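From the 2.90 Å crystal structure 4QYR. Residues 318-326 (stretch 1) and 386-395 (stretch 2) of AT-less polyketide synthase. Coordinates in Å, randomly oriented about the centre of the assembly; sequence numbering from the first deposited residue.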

# COMPACT_ATOMS: atom_id res chain seq x y z
N VAL A 318 -6.60 -19.14 18.07
CA VAL A 318 -6.34 -19.28 19.50
C VAL A 318 -5.26 -20.32 19.80
O VAL A 318 -4.47 -20.14 20.71
CB VAL A 318 -7.60 -19.64 20.29
CG1 VAL A 318 -7.27 -19.85 21.74
CG2 VAL A 318 -8.62 -18.53 20.17
N ASN A 319 -5.23 -21.39 19.02
CA ASN A 319 -4.15 -22.35 19.18
C ASN A 319 -2.83 -21.75 18.72
O ASN A 319 -1.80 -22.02 19.30
CB ASN A 319 -4.44 -23.63 18.42
CG ASN A 319 -5.50 -24.47 19.09
OD1 ASN A 319 -5.39 -24.81 20.27
ND2 ASN A 319 -6.54 -24.81 18.35
N ALA A 320 -2.86 -20.94 17.67
CA ALA A 320 -1.62 -20.34 17.18
C ALA A 320 -1.05 -19.36 18.22
O ALA A 320 0.15 -19.25 18.42
CB ALA A 320 -1.85 -19.65 15.86
N LEU A 321 -1.96 -18.67 18.89
CA LEU A 321 -1.62 -17.74 19.95
C LEU A 321 -0.99 -18.47 21.13
O LEU A 321 0.00 -18.03 21.70
CB LEU A 321 -2.89 -17.01 20.36
CG LEU A 321 -2.87 -15.68 21.08
CD1 LEU A 321 -1.87 -14.78 20.42
CD2 LEU A 321 -4.26 -15.08 20.95
N ASP A 322 -1.59 -19.60 21.49
CA ASP A 322 -1.06 -20.43 22.56
C ASP A 322 0.32 -20.92 22.20
O ASP A 322 1.26 -20.82 22.98
CB ASP A 322 -1.98 -21.61 22.83
CG ASP A 322 -1.71 -22.25 24.18
OD1 ASP A 322 -1.46 -21.49 25.15
OD2 ASP A 322 -1.76 -23.50 24.28
N SER A 323 0.42 -21.47 21.00
CA SER A 323 1.67 -22.02 20.48
C SER A 323 2.79 -20.98 20.51
O SER A 323 3.93 -21.29 20.82
CB SER A 323 1.43 -22.54 19.07
OG SER A 323 2.65 -22.88 18.45
N ALA A 324 2.44 -19.74 20.20
CA ALA A 324 3.39 -18.63 20.16
C ALA A 324 3.87 -18.18 21.54
O ALA A 324 5.06 -18.01 21.75
CB ALA A 324 2.77 -17.46 19.44
N TYR A 325 2.95 -17.95 22.47
CA TYR A 325 3.35 -17.51 23.80
C TYR A 325 4.14 -18.61 24.45
O TYR A 325 5.05 -18.34 25.24
CB TYR A 325 2.15 -17.13 24.67
CG TYR A 325 1.61 -15.74 24.41
CD1 TYR A 325 2.10 -14.97 23.36
CD2 TYR A 325 0.63 -15.18 25.21
CE1 TYR A 325 1.62 -13.70 23.10
CE2 TYR A 325 0.15 -13.91 24.98
CZ TYR A 325 0.64 -13.16 23.92
OH TYR A 325 0.16 -11.89 23.67
N ARG A 326 3.81 -19.85 24.10
CA ARG A 326 4.46 -21.01 24.67
C ARG A 326 5.90 -21.04 24.18
O ARG A 326 6.83 -21.23 24.95
CB ARG A 326 3.71 -22.30 24.30
CG ARG A 326 4.19 -23.54 25.01
CD ARG A 326 3.21 -24.71 24.86
NE ARG A 326 3.02 -25.08 23.46
CZ ARG A 326 1.83 -25.23 22.88
NH1 ARG A 326 0.72 -25.04 23.58
NH2 ARG A 326 1.75 -25.57 21.60
N PRO A 386 -15.39 -26.10 21.27
CA PRO A 386 -14.73 -27.33 21.74
C PRO A 386 -13.28 -27.52 21.28
O PRO A 386 -12.64 -28.45 21.76
CB PRO A 386 -15.60 -28.43 21.15
CG PRO A 386 -16.89 -27.77 20.78
CD PRO A 386 -16.54 -26.38 20.41
N HIS A 387 -12.78 -26.67 20.38
CA HIS A 387 -11.44 -26.83 19.84
C HIS A 387 -10.48 -25.79 20.40
O HIS A 387 -9.30 -25.74 20.05
CB HIS A 387 -11.45 -26.77 18.32
CG HIS A 387 -12.16 -27.91 17.67
ND1 HIS A 387 -11.54 -29.12 17.42
CD2 HIS A 387 -13.43 -28.04 17.21
CE1 HIS A 387 -12.41 -29.94 16.85
NE2 HIS A 387 -13.56 -29.31 16.71
N LEU A 388 -10.98 -24.95 21.29
CA LEU A 388 -10.10 -24.06 22.01
C LEU A 388 -9.26 -24.92 22.94
O LEU A 388 -9.70 -26.00 23.33
CB LEU A 388 -10.89 -23.01 22.79
CG LEU A 388 -11.88 -22.23 21.93
CD1 LEU A 388 -12.68 -21.27 22.78
CD2 LEU A 388 -11.14 -21.51 20.81
N PRO A 389 -8.06 -24.45 23.29
CA PRO A 389 -7.16 -25.24 24.12
C PRO A 389 -7.73 -25.49 25.51
O PRO A 389 -8.36 -24.59 26.09
CB PRO A 389 -5.90 -24.38 24.20
CG PRO A 389 -6.00 -23.44 23.06
CD PRO A 389 -7.46 -23.16 22.93
N LEU A 390 -7.52 -26.69 26.02
CA LEU A 390 -7.98 -27.07 27.35
C LEU A 390 -6.95 -26.65 28.39
O LEU A 390 -7.22 -26.66 29.59
CB LEU A 390 -8.22 -28.57 27.41
CG LEU A 390 -9.19 -29.17 26.40
CD1 LEU A 390 -8.44 -30.03 25.41
CD2 LEU A 390 -10.25 -29.99 27.11
N ASP A 391 -5.77 -26.26 27.91
CA ASP A 391 -4.59 -26.05 28.75
C ASP A 391 -4.65 -24.82 29.66
O ASP A 391 -3.70 -24.55 30.39
CB ASP A 391 -3.35 -25.96 27.85
CG ASP A 391 -3.03 -27.29 27.17
OD1 ASP A 391 -3.19 -28.35 27.80
OD2 ASP A 391 -2.63 -27.26 25.99
N GLY A 392 -5.76 -24.08 29.62
CA GLY A 392 -5.95 -22.93 30.49
C GLY A 392 -5.01 -21.75 30.29
O GLY A 392 -4.74 -20.99 31.22
N GLY A 393 -4.50 -21.58 29.06
CA GLY A 393 -3.57 -20.50 28.77
C GLY A 393 -4.28 -19.18 28.53
O GLY A 393 -3.71 -18.12 28.78
N PHE A 394 -5.51 -19.26 28.05
CA PHE A 394 -6.28 -18.09 27.64
C PHE A 394 -7.74 -18.17 28.06
O PHE A 394 -8.41 -19.17 27.81
CB PHE A 394 -6.24 -17.90 26.13
CG PHE A 394 -4.91 -17.48 25.61
CD1 PHE A 394 -4.66 -16.15 25.30
CD2 PHE A 394 -3.90 -18.42 25.42
CE1 PHE A 394 -3.43 -15.76 24.82
CE2 PHE A 394 -2.66 -18.03 24.94
CZ PHE A 394 -2.43 -16.69 24.63
N GLU A 395 -8.24 -17.11 28.68
CA GLU A 395 -9.63 -17.06 29.10
C GLU A 395 -10.42 -16.07 28.25
O GLU A 395 -9.97 -14.96 27.99
CB GLU A 395 -9.69 -16.68 30.57
CG GLU A 395 -11.03 -16.91 31.24
CD GLU A 395 -11.03 -16.43 32.69
OE1 GLU A 395 -10.04 -16.70 33.42
OE2 GLU A 395 -12.02 -15.78 33.11

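Packing of apolar side chains does most of the work in this contact, which buries 480 Å² between a helical segment, residues 318-326, of a longer helix and a loop that leads into a strand at Phe394. Phe394 gives up the most surface. Its CB points toward the helix, and with chi1 in the m well the ring reaches Leu321 and Tyr325, residues one helical turn apart: Phe394 CZ lies 3.7 Å from Leu321 CG and 3.5 Å from Tyr325 CD2. The two aromatic rings meet obliquely, with centroids 5.6 Å apart and planes at 32°. A flat, broad side chain suits this place because it can touch successive turns at once. Farther back along the helix, Val318 CG1 packs 3.5 Å from Pro389 CD, while Val318 CG2 meets Leu388 CD2 at 4.0 Å; the branched valine fills the space beside both neighbours, with CG1 near each of them.

Polar contacts are fewer. Asn319 points its CB sideways, but its amide end comes nearer the loop, where ND2 donates a weak hydrogen bond to His387 O at 3.4 Å. Asn319 OD1 sits 3.2 Å from Pro389 CG, so the amide also packs against the proline ring.

Charge is handled largely within the helix. Asp322, though buried, forms a salt bridge from its OD2 to Arg326 NH1 at 3.0 Å, the i to i+4 spacing placing the partners on adjacent turns. This helps offset the like charge of Asp391, whose OD2 is 4.2 Å from Asp322 OD2. The other carboxylate oxygen, Asp322 OD1, approaches the edge of the Phe394 ring, 3.7 Å from CE2, where the ring's hydrogens carry slight positive charge.

Glycine fits at 393 for steric reasons: an ideal CB there would point toward the helix and clash with Asp322 OD1. At Gly392, the positive phi of 65° itself favours glycine.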